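Local coordinates for protein hypothetic aldehyde deformylating oxygenase (Sulfolobus tokodaii, PDB 5V4T) that binds iron in a ferritin-like bundle of helices and probably acts as an oxidoreductase, with aldehyde deformylating oxygenase activity ascribed to it, at residues Asp30-Leu35 against Pro80-Leu85; Lys84-Leu89 against Met108-Val113; Asn101-Phe106 against Ser154-Lys159; Gly112-Val117 against Val174-Glu179; Lys164-Leu169 against Ala204-Ile209. One frame throughout, in Å; residues are numbered along the deposited sequence.

Contact 1 (Asp30-Leu35 against Pro80-Leu85); sequences DRWKIL and PSYIKL
R31 turns one face of its guanidinium group to I83, whose methyl CG2 stands 3.7 Å from NE of R31, displaced toward the rim. Its chain is extended from CG to NE, with CG trans to the main-chain N (chi1 -174°), which carries the charge across to helix 80-93 and a salt bridge with D87. W32 follows, with CD of R31 over one face of its indole. The indole presents an edge to I83: CZ2 of W32 lies 3.6 Å from the carbonyl O of I83, near the ring plane. CH2 of W32 approaches CE1 of Y82 at 3.9 Å, the rings set obliquely. NE1 of W32 is hydrogen-bonded to OD1 of D87, which also holds R31. A leucine in place of W32 would probably leave that oxygen without its indole donor and open a gap beside Y82 and I83. The lead-in to helix 34-46 lies against helix 80-93, where W32 also meets V90, and OH of Y82 is hydrogen-bonded to the carbonyl O of H22 in helix 10-23.

Contact 2 (Lys84-Leu89 against Met108-Val113); sequences KLFDGL and MITEGV. With FE (Fe (III) ion), chain C.
The F86 ring and T110 approach each other at a slant: CZ of F86 is 3.9 Å from methyl CG2 of T110. The same ring also packs against that of Y82, their planes inclined at about 45°. A second flat group, the E111 carboxylate, points to the metal rather than to the opposing helix, with OE2 of E111 1.9 Å from the iron (III) ion. T110 divides its branches between two neighbours. CG2 goes to F86, whereas OG1 of T110 lies 3.6 Å from methyl CD2 of L85; this hydroxyl is hydrogen-bonded to the carbonyl O of R105, one turn back. T110 and E111 sit in a wider, pi-type turn at 108-113. From there E111 extends beyond CG (chi2 -179°) to its metal, which E57, E145 and H148 also bind and which carries a water at 2.1 Å from the iron. T110, which packs, and E111, which binds iron, are adjacent in sequence but point different ways. Around them, L85 continues onto L172 and I176 of helix 159-179, and E111 touches V149 of helix 132-155, which places helix 98-128 amid the bundle.

Contact 3 (Asn101-Phe106 against Ser154-Lys159); sequences NIATRF and SLIEDK
A103 sets its single methyl against two consecutive side chains, L155 and I156. CB of A103 is 3.9 Å from CB of L155 and 4.0 Å from CG1 of I156, so the contact is made close to both main chains, and the CA atoms of A103 and L155 come within 6.3 Å. Such an approach suits a side chain as short as alanine. In L155, methyl CD1 also comes to 4.2 Å from CB of A103. I156 reaches across with CG1, which stands trans to its carbonyl carbon (chi1 -68°); its backbone has turned extended, with psi 129°, where the chain leaves the weakly bonded end of helix 132-155. E100 accepts hydrogen bonds from the backbone N atoms of E157 and D158 at its OE2, tying the turn to helix 98-128. D158, at the N-cap position of helix 159-179, is salt-bridged to R97. The short link from helix 132-155 to helix 159-179 is packed here on helix 98-128, at one end of a ferritin-like helical bundle.

Contact 4 (Gly112-Val117 against Val174-Glu179); sequences GVLATV and VQIVKE
L114 and V177 mark the nearest backbone approach, their CA atoms 8.0 Å apart, between two helical segments whose N-to-C directions run in broadly the same sense. Segment 112-117 is not a regular alpha helix throughout: a wider pi-type turn spans 112-115, and V113 departs to phi -123° before ordinary helical geometry resumes. Segment 174-179 is regular, with backbone hydrogen bonds from K178 N to V174 O and from E179 N to Q175 O. Across this spacing, one leucine does the bridging. The two methyls of L114 are shared out, CD1 of L114 lying 4.0 Å from CD1 of I176, CD2 of L114 lying 4.0 Å from CG2 of V177. L114 meets I176 at about a right angle, methyl to methyl at the ends of the side chains, but passes V177 alongside, the two pointing in opposite directions. The first torsion of L114 sets CG trans to the carbonyl carbon (chi1 -73°), directing the branch point toward helix 159-179. The contact is apolar and buried. Helix 80-93 adds L85 beside L114 and S81 beside I176, while M198 of helix 191-211 touches L114, V117 and V177, so that both pack against the junction of helices 98-128 and 159-179.

Contact 5 (Lys164-Leu169 against Ala204-Ile209); sequences KRVEEL and ARINKI
V166 and I206 pass alongside each other in opposite directions, with CG1 of V166 4.0 Å from CG1 of I206. The valine has CG1 trans to its main-chain N (chi1 174°), and its two methyls are divided: CG1 goes to I206, and CG2 of V166 lies 4.2 Å from CD1 of I209. Both isoleucines extend their longer branch, and CD1 of I206 thereby continues past the valine to E167. The two segments run antiparallel, their short axes at 167° and 10.5 Å apart at closest approach, pairing helix 159-179 with helix 191-211 of the ferritin-like fold; neither helix supplies an iron ligand. E167 crosses I206 at about a right angle. Its aliphatic part does the touching, CG of E167 being 4.0 Å from CD1 of I206, and the chain is extended beyond CG to a carboxylate at the exposed margin. R165 instead hydrogen-bonds OG1 of T104 and the carbonyl O of N101 and forms a salt bridge with D92 of helix 80-93, L169 covering one face of its guanidinium.

Contact 4 is the most buried; contact 2 lies equally near the chain centre but, like contacts 1, 3 and 5 farther out, is only partly buried. Helix 98-128 serves contacts 2, 3 and 4, helix 80-93 serves contacts 1 and 2, and helix 159-179 serves contacts 4 and 5. Contacts 3, 4 and 5 are apolar across their segments, although the glutamate of contact 5 brings a charge to its margin. Contact 1 mixes aromatic packing with a charged group whose aspartate partner belongs to contact 2, while contact 2 alone holds an iron ligand. Polar bonds join neighbours: S81 to E179 between contacts 1 and 4, and R205 to G112 from contact 5 to contacts 2 and 4.

Contact 1 (Asp30-Leu35 against Pro80-Leu85)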
# COMPACT_ATOMS: atom_id res chain seq x y z
N ASP A 30 -11.43 -10.62 4.62
CA ASP A 30 -12.92 -10.71 4.76
C ASP A 30 -13.56 -9.57 5.56
O ASP A 30 -14.73 -9.22 5.34
CB ASP A 30 -13.31 -12.02 5.44
CG ASP A 30 -13.20 -13.22 4.50
OD1 ASP A 30 -12.61 -13.09 3.39
OD2 ASP A 30 -13.72 -14.29 4.87
N ARG A 31 -12.81 -8.99 6.50
CA ARG A 31 -13.26 -7.79 7.24
C ARG A 31 -13.75 -6.67 6.32
O ARG A 31 -14.70 -5.94 6.63
CB ARG A 31 -12.15 -7.26 8.16
CG ARG A 31 -12.57 -6.11 9.06
CD ARG A 31 -11.37 -5.69 9.92
NE ARG A 31 -11.69 -4.61 10.83
CZ ARG A 31 -12.04 -4.75 12.11
NH1 ARG A 31 -12.16 -5.94 12.68
NH2 ARG A 31 -12.29 -3.68 12.83
N TRP A 32 -13.08 -6.55 5.18
CA TRP A 32 -13.32 -5.45 4.27
C TRP A 32 -13.86 -5.95 2.93
O TRP A 32 -13.68 -5.33 1.87
CB TRP A 32 -11.99 -4.68 4.07
CG TRP A 32 -11.40 -4.14 5.34
CD1 TRP A 32 -11.97 -3.22 6.20
CD2 TRP A 32 -10.10 -4.42 5.85
NE1 TRP A 32 -11.11 -2.99 7.25
CE2 TRP A 32 -9.96 -3.72 7.07
CE3 TRP A 32 -9.08 -5.27 5.46
CZ2 TRP A 32 -8.82 -3.79 7.83
CZ3 TRP A 32 -7.94 -5.34 6.22
CH2 TRP A 32 -7.82 -4.61 7.41
N LYS A 33 -14.60 -7.03 2.97
CA LYS A 33 -15.27 -7.56 1.77
C LYS A 33 -16.05 -6.48 1.01
O LYS A 33 -16.10 -6.47 -0.24
CB LYS A 33 -16.23 -8.65 2.23
CG LYS A 33 -17.00 -9.34 1.12
CD LYS A 33 -17.92 -10.39 1.73
CE LYS A 33 -19.10 -10.62 0.79
NZ LYS A 33 -19.87 -11.79 1.28
N ILE A 34 -16.68 -5.58 1.78
CA ILE A 34 -17.52 -4.53 1.24
C ILE A 34 -16.77 -3.59 0.29
O ILE A 34 -17.39 -2.93 -0.56
CB ILE A 34 -18.20 -3.70 2.37
CG1 ILE A 34 -19.38 -2.90 1.87
CG2 ILE A 34 -17.21 -2.79 3.08
CD1 ILE A 34 -20.33 -2.51 2.98
N LEU A 35 -15.43 -3.50 0.44
CA LEU A 35 -14.66 -2.61 -0.42
C LEU A 35 -14.69 -3.00 -1.85
O LEU A 35 -14.53 -2.16 -2.71
CB LEU A 35 -13.17 -2.55 0.02
CG LEU A 35 -12.86 -1.69 1.25
CD1 LEU A 35 -11.39 -1.88 1.62
CD2 LEU A 35 -13.10 -0.22 0.95
N PRO A 80 -2.45 -3.03 14.46
CA PRO A 80 -3.71 -2.38 14.74
C PRO A 80 -3.96 -1.10 13.92
O PRO A 80 -5.09 -0.82 13.54
CB PRO A 80 -3.57 -2.00 16.22
CG PRO A 80 -2.54 -2.90 16.75
CD PRO A 80 -1.58 -3.13 15.65
N SER A 81 -2.91 -0.33 13.70
CA SER A 81 -3.03 0.91 12.92
C SER A 81 -3.36 0.63 11.45
O SER A 81 -4.01 1.47 10.78
CB SER A 81 -1.75 1.77 13.04
OG SER A 81 -1.65 2.38 14.36
N TYR A 82 -2.93 -0.51 10.94
CA TYR A 82 -3.30 -0.90 9.56
C TYR A 82 -4.78 -1.22 9.50
O TYR A 82 -5.51 -0.86 8.56
CB TYR A 82 -2.46 -2.12 9.16
CG TYR A 82 -2.79 -2.70 7.82
CD1 TYR A 82 -3.87 -3.55 7.63
CD2 TYR A 82 -2.02 -2.36 6.70
CE1 TYR A 82 -4.13 -4.08 6.40
CE2 TYR A 82 -2.30 -2.89 5.46
CZ TYR A 82 -3.33 -3.71 5.30
OH TYR A 82 -3.58 -4.23 4.06
N ILE A 83 -5.25 -1.94 10.52
CA ILE A 83 -6.67 -2.24 10.57
C ILE A 83 -7.54 -0.96 10.63
O ILE A 83 -8.55 -0.84 9.92
CB ILE A 83 -6.95 -3.23 11.76
CG1 ILE A 83 -6.28 -4.56 11.48
CG2 ILE A 83 -8.43 -3.39 11.95
CD1 ILE A 83 -6.10 -5.47 12.68
N LYS A 84 -7.10 0.04 11.41
CA LYS A 84 -7.75 1.34 11.47
C LYS A 84 -7.75 2.05 10.12
O LYS A 84 -8.71 2.69 9.72
CB LYS A 84 -7.05 2.18 12.52
CG LYS A 84 -7.79 3.45 12.81
CD LYS A 84 -7.31 4.06 14.11
CE LYS A 84 -8.32 5.12 14.52
NZ LYS A 84 -7.71 6.06 15.50
N LEU A 85 -6.63 1.97 9.40
CA LEU A 85 -6.55 2.65 8.14
C LEU A 85 -7.62 2.18 7.21
O LEU A 85 -8.31 2.95 6.59
CB LEU A 85 -5.13 2.47 7.52
CG LEU A 85 -4.92 3.06 6.12
CD1 LEU A 85 -4.91 4.54 6.17
CD2 LEU A 85 -3.58 2.57 5.58

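Contact 2 (Lys84-Leu89 against Met108-Val113)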
# COMPACT_ATOMS: atom_id res chain seq x y z
N LYS A 84 -7.10 0.04 11.41
CA LYS A 84 -7.75 1.34 11.47
C LYS A 84 -7.75 2.05 10.12
O LYS A 84 -8.71 2.69 9.72
CB LYS A 84 -7.05 2.18 12.52
CG LYS A 84 -7.79 3.45 12.81
CD LYS A 84 -7.31 4.06 14.11
CE LYS A 84 -8.32 5.12 14.52
NZ LYS A 84 -7.71 6.06 15.50
N LEU A 85 -6.63 1.97 9.40
CA LEU A 85 -6.55 2.65 8.14
C LEU A 85 -7.62 2.18 7.21
O LEU A 85 -8.31 2.95 6.59
CB LEU A 85 -5.13 2.47 7.52
CG LEU A 85 -4.92 3.06 6.12
CD1 LEU A 85 -4.91 4.54 6.17
CD2 LEU A 85 -3.58 2.57 5.58
N PHE A 86 -7.77 0.87 7.09
CA PHE A 86 -8.71 0.31 6.16
C PHE A 86 -10.14 0.39 6.66
O PHE A 86 -11.01 0.55 5.83
CB PHE A 86 -8.26 -1.04 5.65
CG PHE A 86 -7.18 -0.92 4.58
CD1 PHE A 86 -7.52 -0.58 3.31
CD2 PHE A 86 -5.86 -1.05 4.90
CE1 PHE A 86 -6.57 -0.44 2.32
CE2 PHE A 86 -4.88 -0.88 3.92
CZ PHE A 86 -5.25 -0.54 2.64
N ASP A 87 -10.36 0.33 7.97
CA ASP A 87 -11.74 0.58 8.50
C ASP A 87 -12.18 1.99 8.07
O ASP A 87 -13.30 2.23 7.63
CB ASP A 87 -11.78 0.48 10.02
CG ASP A 87 -11.72 -0.98 10.53
OD1 ASP A 87 -11.76 -1.97 9.73
OD2 ASP A 87 -11.63 -1.12 11.78
N GLY A 88 -11.25 2.93 8.19
CA GLY A 88 -11.47 4.25 7.75
C GLY A 88 -11.79 4.37 6.26
O GLY A 88 -12.55 5.26 5.84
N LEU A 89 -11.12 3.59 5.42
CA LEU A 89 -11.40 3.67 4.00
C LEU A 89 -12.82 3.23 3.68
O LEU A 89 -13.45 3.81 2.81
CB LEU A 89 -10.40 2.87 3.20
CG LEU A 89 -10.45 2.87 1.70
CD1 LEU A 89 -10.11 4.25 1.22
CD2 LEU A 89 -9.49 1.80 1.15
N MET A 108 -3.13 9.13 -1.85
CA MET A 108 -1.99 9.86 -1.31
C MET A 108 -1.29 9.14 -0.18
O MET A 108 -0.10 8.95 -0.27
CB MET A 108 -2.40 11.28 -0.81
CG MET A 108 -2.98 12.17 -1.90
SD MET A 108 -1.88 12.57 -3.28
CE MET A 108 -2.52 11.49 -4.58
N ILE A 109 -2.00 8.76 0.86
CA ILE A 109 -1.36 8.21 2.04
C ILE A 109 -1.01 6.72 1.81
O ILE A 109 0.04 6.24 2.16
CB ILE A 109 -2.22 8.43 3.30
CG1 ILE A 109 -2.17 9.89 3.78
CG2 ILE A 109 -1.90 7.46 4.42
CD1 ILE A 109 -0.85 10.31 4.41
N THR A 110 -1.97 5.97 1.32
CA THR A 110 -1.77 4.51 1.25
C THR A 110 -0.88 4.17 0.09
O THR A 110 0.13 3.48 0.28
CB THR A 110 -3.10 3.73 1.18
OG1 THR A 110 -3.92 4.11 2.30
CG2 THR A 110 -2.89 2.25 1.21
N GLU A 111 -1.22 4.63 -1.10
CA GLU A 111 -0.39 4.39 -2.27
C GLU A 111 0.84 5.27 -2.30
O GLU A 111 1.92 4.79 -2.64
CB GLU A 111 -1.21 4.52 -3.55
CG GLU A 111 -2.42 3.58 -3.59
CD GLU A 111 -3.24 3.69 -4.88
OE1 GLU A 111 -3.64 4.81 -5.23
OE2 GLU A 111 -3.53 2.66 -5.56
N GLY A 112 0.73 6.55 -1.97
CA GLY A 112 1.80 7.50 -2.21
C GLY A 112 2.77 7.66 -1.07
O GLY A 112 3.81 8.28 -1.27
N VAL A 113 2.46 7.10 0.10
CA VAL A 113 3.42 7.11 1.22
C VAL A 113 3.72 5.69 1.70
O VAL A 113 4.86 5.21 1.53
CB VAL A 113 2.91 7.97 2.36
CG1 VAL A 113 3.94 7.90 3.48
CG2 VAL A 113 2.73 9.39 1.91
FE FE C . -2.65 1.05 -6.15
O HOH W 1 -2.49 0.14 -4.30

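Contact 3 (Asn101-Phe106 against Ser154-Lys159)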
# COMPACT_ATOMS: atom_id res chain seq x y z
N ASN A 101 -12.06 12.14 -0.14
CA ASN A 101 -11.68 11.34 1.02
C ASN A 101 -10.89 10.09 0.67
O ASN A 101 -9.84 9.80 1.26
CB ASN A 101 -12.92 10.98 1.82
CG ASN A 101 -13.45 12.17 2.62
OD1 ASN A 101 -12.71 13.17 2.79
ND2 ASN A 101 -14.71 12.09 3.13
N ILE A 102 -11.35 9.39 -0.36
CA ILE A 102 -10.58 8.27 -0.88
C ILE A 102 -9.27 8.71 -1.52
O ILE A 102 -8.24 8.04 -1.33
CB ILE A 102 -11.40 7.45 -1.88
CG1 ILE A 102 -12.58 6.84 -1.18
CG2 ILE A 102 -10.56 6.32 -2.39
CD1 ILE A 102 -13.74 6.59 -2.11
N ALA A 103 -9.28 9.79 -2.26
CA ALA A 103 -8.06 10.23 -2.92
C ALA A 103 -6.96 10.57 -1.93
O ALA A 103 -5.78 10.34 -2.20
CB ALA A 103 -8.32 11.39 -3.83
N THR A 104 -7.34 11.14 -0.78
CA THR A 104 -6.34 11.43 0.25
C THR A 104 -5.95 10.23 1.10
O THR A 104 -4.74 10.01 1.36
CB THR A 104 -6.85 12.61 1.10
OG1 THR A 104 -8.18 12.36 1.54
CG2 THR A 104 -6.85 13.80 0.31
N ARG A 105 -6.91 9.47 1.60
CA ARG A 105 -6.59 8.32 2.43
C ARG A 105 -5.91 7.22 1.64
O ARG A 105 -4.89 6.65 2.10
CB ARG A 105 -7.81 7.74 3.14
CG ARG A 105 -7.50 6.49 3.96
CD ARG A 105 -8.72 5.85 4.58
NE ARG A 105 -9.30 6.72 5.58
CZ ARG A 105 -9.06 6.71 6.90
NH1 ARG A 105 -8.21 5.89 7.43
NH2 ARG A 105 -9.68 7.63 7.68
N PHE A 106 -6.45 6.96 0.44
CA PHE A 106 -5.93 5.82 -0.34
C PHE A 106 -4.86 6.29 -1.30
O PHE A 106 -3.65 5.95 -1.09
CB PHE A 106 -7.04 5.10 -1.10
CG PHE A 106 -6.55 3.81 -1.68
CD1 PHE A 106 -6.27 2.71 -0.86
CD2 PHE A 106 -6.34 3.69 -3.04
CE1 PHE A 106 -5.74 1.55 -1.39
CE2 PHE A 106 -5.83 2.51 -3.57
CZ PHE A 106 -5.53 1.44 -2.74
N SER A 154 -5.60 13.77 -9.73
CA SER A 154 -6.62 14.25 -10.57
C SER A 154 -8.01 14.28 -9.96
O SER A 154 -8.86 15.07 -10.42
CB SER A 154 -6.60 13.45 -11.94
OG SER A 154 -7.41 12.33 -11.85
N LEU A 155 -8.27 13.52 -8.91
CA LEU A 155 -9.51 13.44 -8.19
C LEU A 155 -9.69 14.60 -7.19
O LEU A 155 -10.79 14.82 -6.68
CB LEU A 155 -9.65 12.14 -7.40
CG LEU A 155 -9.70 10.87 -8.26
CD1 LEU A 155 -9.72 9.63 -7.34
CD2 LEU A 155 -10.87 10.90 -9.25
N ILE A 156 -8.58 15.27 -6.88
CA ILE A 156 -8.60 16.38 -5.91
C ILE A 156 -8.92 17.70 -6.57
O ILE A 156 -8.21 18.14 -7.51
CB ILE A 156 -7.24 16.44 -5.19
CG1 ILE A 156 -7.12 15.20 -4.33
CG2 ILE A 156 -7.14 17.70 -4.31
CD1 ILE A 156 -5.69 14.87 -3.94
N GLU A 157 -9.90 18.38 -6.00
CA GLU A 157 -10.19 19.75 -6.40
C GLU A 157 -9.93 20.75 -5.28
O GLU A 157 -9.37 21.82 -5.53
CB GLU A 157 -11.65 19.90 -6.80
CG GLU A 157 -12.26 18.67 -7.43
CD GLU A 157 -12.01 18.57 -8.91
OE1 GLU A 157 -10.89 18.92 -9.36
OE2 GLU A 157 -12.96 18.14 -9.63
N ASP A 158 -10.42 20.43 -4.12
CA ASP A 158 -10.21 21.32 -2.96
C ASP A 158 -8.84 21.09 -2.35
O ASP A 158 -8.68 20.20 -1.51
CB ASP A 158 -11.29 21.05 -1.95
CG ASP A 158 -11.37 22.08 -0.79
OD1 ASP A 158 -10.39 22.76 -0.46
OD2 ASP A 158 -12.47 22.11 -0.15
N LYS A 159 -7.90 21.90 -2.76
CA LYS A 159 -6.47 21.73 -2.39
C LYS A 159 -6.27 21.85 -0.92
O LYS A 159 -5.59 21.01 -0.30
CB LYS A 159 -5.59 22.74 -3.14
CG LYS A 159 -5.46 22.55 -4.64
CD LYS A 159 -4.59 23.67 -5.23
CE LYS A 159 -4.59 23.53 -6.72
NZ LYS A 159 -3.42 24.23 -7.27

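Contact 4 (Gly112-Val117 against Val174-Glu179)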
# COMPACT_ATOMS: atom_id res chain seq x y z
N GLY A 112 0.73 6.55 -1.97
CA GLY A 112 1.80 7.50 -2.21
C GLY A 112 2.77 7.66 -1.07
O GLY A 112 3.81 8.28 -1.27
N VAL A 113 2.46 7.10 0.10
CA VAL A 113 3.42 7.11 1.22
C VAL A 113 3.72 5.69 1.70
O VAL A 113 4.86 5.21 1.53
CB VAL A 113 2.91 7.97 2.36
CG1 VAL A 113 3.94 7.90 3.48
CG2 VAL A 113 2.73 9.39 1.91
N LEU A 114 2.73 4.98 2.21
CA LEU A 114 2.94 3.65 2.78
C LEU A 114 3.40 2.66 1.74
O LEU A 114 4.41 1.99 1.96
CB LEU A 114 1.68 3.13 3.45
CG LEU A 114 1.41 3.83 4.74
CD1 LEU A 114 -0.03 3.58 5.06
CD2 LEU A 114 2.36 3.21 5.80
N ALA A 115 2.68 2.55 0.64
CA ALA A 115 3.04 1.55 -0.39
C ALA A 115 4.39 1.87 -0.98
O ALA A 115 5.16 0.95 -1.28
CB ALA A 115 2.00 1.44 -1.49
N THR A 116 4.71 3.16 -1.18
CA THR A 116 5.98 3.57 -1.70
C THR A 116 7.14 3.02 -0.86
O THR A 116 8.10 2.43 -1.38
CB THR A 116 6.06 5.13 -1.83
OG1 THR A 116 4.96 5.59 -2.64
CG2 THR A 116 7.39 5.53 -2.41
N VAL A 117 7.00 3.12 0.48
CA VAL A 117 7.99 2.57 1.40
C VAL A 117 8.04 1.03 1.39
O VAL A 117 9.12 0.43 1.27
CB VAL A 117 7.76 3.11 2.80
CG1 VAL A 117 8.64 2.40 3.81
CG2 VAL A 117 8.02 4.60 2.77
N VAL A 174 2.58 6.57 9.90
CA VAL A 174 3.82 6.41 10.61
C VAL A 174 3.69 5.26 11.63
O VAL A 174 4.60 4.48 11.78
CB VAL A 174 4.30 7.73 11.25
CG1 VAL A 174 5.39 7.47 12.27
CG2 VAL A 174 4.75 8.70 10.19
N GLN A 175 2.58 5.20 12.33
CA GLN A 175 2.36 4.14 13.36
C GLN A 175 2.36 2.78 12.75
O GLN A 175 2.88 1.84 13.33
CB GLN A 175 1.09 4.39 14.18
CG GLN A 175 1.29 5.53 15.19
CD GLN A 175 2.64 5.46 16.00
OE1 GLN A 175 2.98 4.46 16.67
NE2 GLN A 175 3.42 6.55 15.92
N ILE A 176 1.81 2.64 11.53
CA ILE A 176 1.89 1.33 10.86
C ILE A 176 3.31 0.85 10.67
O ILE A 176 3.59 -0.32 10.90
CB ILE A 176 1.14 1.39 9.51
CG1 ILE A 176 -0.34 1.54 9.72
CG2 ILE A 176 1.40 0.15 8.68
CD1 ILE A 176 -1.14 1.92 8.49
N VAL A 177 4.21 1.71 10.21
CA VAL A 177 5.60 1.32 9.98
C VAL A 177 6.28 1.05 11.34
O VAL A 177 6.96 0.04 11.48
CB VAL A 177 6.34 2.36 9.19
CG1 VAL A 177 7.83 2.06 9.10
CG2 VAL A 177 5.69 2.45 7.79
N LYS A 178 6.03 1.90 12.33
CA LYS A 178 6.68 1.66 13.65
C LYS A 178 6.23 0.37 14.31
O LYS A 178 7.05 -0.32 14.96
CB LYS A 178 6.44 2.86 14.58
CG LYS A 178 7.18 4.08 14.16
CD LYS A 178 7.03 5.26 15.13
CE LYS A 178 8.32 6.05 15.10
NZ LYS A 178 8.19 7.39 15.77
N GLU A 179 4.96 0.01 14.11
CA GLU A 179 4.40 -1.24 14.58
C GLU A 179 5.04 -2.47 13.96
O GLU A 179 4.96 -3.59 14.52
CB GLU A 179 2.85 -1.22 14.47
CG GLU A 179 2.19 -0.24 15.47
CD GLU A 179 0.72 0.06 15.16
OE1 GLU A 179 0.15 -0.61 14.27
OE2 GLU A 179 0.14 1.01 15.79

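Contact 5 (Lys164-Leu169 against Ala204-Ile209)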
# COMPACT_ATOMS: atom_id res chain seq x y z
N LYS A 164 -4.93 19.20 4.26
CA LYS A 164 -5.25 18.95 5.65
C LYS A 164 -5.53 17.45 5.91
O LYS A 164 -5.10 16.91 6.95
CB LYS A 164 -6.41 19.84 6.11
CG LYS A 164 -6.03 21.31 6.16
CD LYS A 164 -7.21 22.21 6.55
CE LYS A 164 -8.19 21.54 7.52
NZ LYS A 164 -9.03 22.52 8.31
N ARG A 165 -6.22 16.77 4.97
CA ARG A 165 -6.43 15.35 5.07
C ARG A 165 -5.14 14.57 5.14
O ARG A 165 -5.01 13.63 5.99
CB ARG A 165 -7.24 14.80 3.90
CG ARG A 165 -8.71 15.16 3.91
CD ARG A 165 -9.55 14.19 4.67
NE ARG A 165 -9.54 12.87 4.07
CZ ARG A 165 -10.04 11.82 4.64
NH1 ARG A 165 -10.69 11.95 5.82
NH2 ARG A 165 -10.00 10.65 4.05
N VAL A 166 -4.22 14.89 4.24
CA VAL A 166 -2.91 14.22 4.21
C VAL A 166 -2.25 14.39 5.57
O VAL A 166 -1.72 13.45 6.14
CB VAL A 166 -2.04 14.66 3.03
CG1 VAL A 166 -0.66 14.05 3.12
CG2 VAL A 166 -2.71 14.23 1.73
N GLU A 167 -2.23 15.63 6.05
CA GLU A 167 -1.61 15.94 7.33
C GLU A 167 -2.27 15.17 8.48
O GLU A 167 -1.59 14.69 9.42
CB GLU A 167 -1.61 17.45 7.54
CG GLU A 167 -0.69 18.17 6.56
CD GLU A 167 -0.77 19.68 6.54
OE1 GLU A 167 -1.81 20.27 6.89
OE2 GLU A 167 0.21 20.29 6.08
N GLU A 168 -3.59 15.02 8.44
CA GLU A 168 -4.31 14.35 9.52
C GLU A 168 -4.07 12.89 9.58
O GLU A 168 -3.99 12.31 10.64
CB GLU A 168 -5.82 14.66 9.43
CG GLU A 168 -6.03 16.14 9.72
CD GLU A 168 -7.44 16.61 9.48
OE1 GLU A 168 -8.29 15.75 9.11
OE2 GLU A 168 -7.65 17.85 9.62
N LEU A 169 -3.87 12.28 8.40
CA LEU A 169 -3.78 10.85 8.30
C LEU A 169 -2.33 10.34 8.31
O LEU A 169 -2.09 9.19 8.64
CB LEU A 169 -4.43 10.39 7.01
CG LEU A 169 -5.96 10.54 6.97
CD1 LEU A 169 -6.40 10.51 5.52
CD2 LEU A 169 -6.55 9.40 7.75
N ALA A 204 6.37 15.77 -0.60
CA ALA A 204 6.29 15.70 -2.08
C ALA A 204 4.85 15.62 -2.56
O ALA A 204 4.50 16.28 -3.52
CB ALA A 204 7.03 14.45 -2.52
N ARG A 205 4.02 14.82 -1.90
CA ARG A 205 2.62 14.67 -2.33
C ARG A 205 1.89 15.96 -2.09
O ARG A 205 1.13 16.42 -2.97
CB ARG A 205 1.89 13.53 -1.67
CG ARG A 205 2.60 12.16 -1.76
CD ARG A 205 2.99 11.73 -3.19
NE ARG A 205 3.67 10.39 -3.17
CZ ARG A 205 4.26 9.78 -4.23
NH1 ARG A 205 4.32 10.40 -5.40
NH2 ARG A 205 4.82 8.56 -4.11
N ILE A 206 2.13 16.58 -0.94
CA ILE A 206 1.53 17.89 -0.67
C ILE A 206 1.97 18.95 -1.66
O ILE A 206 1.16 19.74 -2.14
CB ILE A 206 1.77 18.35 0.78
CG1 ILE A 206 0.99 17.44 1.73
CG2 ILE A 206 1.42 19.84 0.91
CD1 ILE A 206 1.33 17.60 3.18
N ASN A 207 3.26 19.00 -1.97
CA ASN A 207 3.71 19.91 -2.98
C ASN A 207 3.02 19.74 -4.35
O ASN A 207 2.72 20.73 -5.04
CB ASN A 207 5.18 19.77 -3.14
CG ASN A 207 5.95 20.32 -1.94
OD1 ASN A 207 5.39 21.02 -1.12
ND2 ASN A 207 7.25 20.08 -1.91
N LYS A 208 2.77 18.49 -4.72
CA LYS A 208 2.14 18.20 -6.00
C LYS A 208 0.66 18.64 -5.98
O LYS A 208 0.17 19.23 -6.95
CB LYS A 208 2.21 16.71 -6.26
CG LYS A 208 3.45 16.32 -7.04
CD LYS A 208 3.20 16.55 -8.54
CE LYS A 208 3.85 15.50 -9.43
NZ LYS A 208 4.35 16.13 -10.69
N ILE A 209 -0.01 18.41 -4.85
CA ILE A 209 -1.39 18.89 -4.64
C ILE A 209 -1.47 20.43 -4.79
O ILE A 209 -2.36 20.97 -5.46
CB ILE A 209 -2.03 18.47 -3.32
CG1 ILE A 209 -2.20 16.93 -3.21
CG2 ILE A 209 -3.34 19.18 -3.07
CD1 ILE A 209 -2.45 16.49 -1.83